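Local coordinates for citrate synthase (Thermotoga maritima, PDB 2P2W), which probably catalyses the condensation of oxaloacetate with acetyl-CoA to give citrate and CoA in the tricarboxylic acid cycle, at residues I225-E228 against D229-E232. Sequence-based numbering, arbitrary orientation.
Sequences IGSE and DRVE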
# COMPACT_ATOMS: atom_id res chain seq x y z
N ILE A 225 26.62 3.57 -19.06
CA ILE A 225 27.18 4.70 -19.80
C ILE A 225 28.70 4.48 -19.90
O ILE A 225 29.32 4.72 -20.94
CB ILE A 225 26.90 6.04 -19.09
CG1 ILE A 225 25.38 6.27 -19.01
CG2 ILE A 225 27.57 7.18 -19.83
CD1 ILE A 225 24.98 7.48 -18.19
N GLY A 226 29.28 4.01 -18.80
CA GLY A 226 30.70 3.70 -18.78
C GLY A 226 31.67 4.80 -18.42
O GLY A 226 32.55 4.59 -17.58
N SER A 227 31.55 5.96 -19.06
CA SER A 227 32.46 7.06 -18.76
C SER A 227 31.90 8.38 -19.25
O SER A 227 30.92 8.43 -19.99
CB SER A 227 33.81 6.83 -19.42
OG SER A 227 33.74 7.09 -20.81
N GLU A 228 32.57 9.45 -18.84
CA GLU A 228 32.19 10.80 -19.21
C GLU A 228 32.21 11.00 -20.73
O GLU A 228 31.46 11.81 -21.26
CB GLU A 228 33.13 11.82 -18.56
CG GLU A 228 33.24 11.73 -17.05
CD GLU A 228 34.35 10.81 -16.58
OE1 GLU A 228 34.36 9.62 -16.96
OE2 GLU A 228 35.22 11.27 -15.81
N ASP A 229 33.07 10.25 -21.42
CA ASP A 229 33.19 10.38 -22.87
C ASP A 229 31.99 9.83 -23.62
O ASP A 229 31.75 10.21 -24.77
CB ASP A 229 34.44 9.66 -23.37
CG ASP A 229 35.72 10.18 -22.74
OD1 ASP A 229 35.85 11.42 -22.60
OD2 ASP A 229 36.59 9.36 -22.40
N ARG A 230 31.24 8.94 -22.98
CA ARG A 230 30.09 8.31 -23.62
C ARG A 230 28.73 8.87 -23.22
O ARG A 230 27.69 8.37 -23.66
CB ARG A 230 30.14 6.80 -23.34
CG ARG A 230 31.42 6.13 -23.84
CD ARG A 230 31.65 4.78 -23.19
NE ARG A 230 30.60 3.82 -23.49
CZ ARG A 230 30.55 3.07 -24.60
NH1 ARG A 230 31.51 3.17 -25.51
NH2 ARG A 230 29.54 2.23 -24.79
N VAL A 231 28.72 9.91 -22.39
CA VAL A 231 27.47 10.52 -21.94
C VAL A 231 26.59 11.04 -23.08
O VAL A 231 25.41 10.68 -23.17
CB VAL A 231 27.74 11.66 -20.93
CG1 VAL A 231 26.49 12.51 -20.73
CG2 VAL A 231 28.16 11.06 -19.59
N GLU A 232 27.14 11.88 -23.94
CA GLU A 232 26.37 12.43 -25.05
C GLU A 232 25.63 11.36 -25.85
O GLU A 232 24.43 11.47 -26.10
CB GLU A 232 27.27 13.23 -25.98
CG GLU A 232 26.51 13.83 -27.16
CD GLU A 232 27.42 14.60 -28.09
OE1 GLU A 232 28.64 14.61 -27.87
OE2 GLU A 232 26.90 15.19 -29.06
O HOH W 1 27.33 3.34 -23.28
O HOH W 2 29.88 12.93 -23.53
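Arg230 folds back to the carbonyl oxygen of Ile225, and the pair offers a worked example of a helix C-terminus ended by a glycine of positive phi, here in the short connection between helices 214-225 and 231-241 of the largely helical citrate synthase fold. Gly226 takes the chain out of helical geometry, and in the turn that follows both the side chain of Arg230 and its backbone N bind carbonyls of the preceding residues.

Arg230 CB already lies 3.3 Å from Ile225 O, with Ser227 O a little farther off. CG, set beside the backbone N, is nearly equidistant from Ile225 O and Ser227 OG, at 3.8 and 3.9 Å, and CD comes close to the same carbonyl oxygen. A bend at chi3 (63°) then carries the tip round, and Arg230 NE donates to Ile225 O at 3.0 Å. The bond is bent, with an N-H...O angle of 134°; NE is tilted 29° from the carbonyl plane, while the acceptor lies in the guanidinium plane, at its edge. Farther out, NH2 donates to a water that bonds only weakly back to Ile225 O.

The backbone reinforces the closure, Arg230 N donating to Ser227 O at 3.1 Å from above the carbonyl plane, while Ser227 OG receives a weak bond from Asp229 N. The apolar part of the contact is Ile225 CG2 against Val231 CG2, 3.9 Å apart, and Val231 also touches Tyr286 of helix 275-289. Glu228 turns to that helix as well, its OE1 forming a salt bridge with Lys275. At the start of helix 231-241, a second water donates to Glu228 O and accepts from Glu232 N, each at 3.0 Å from the water oxygen.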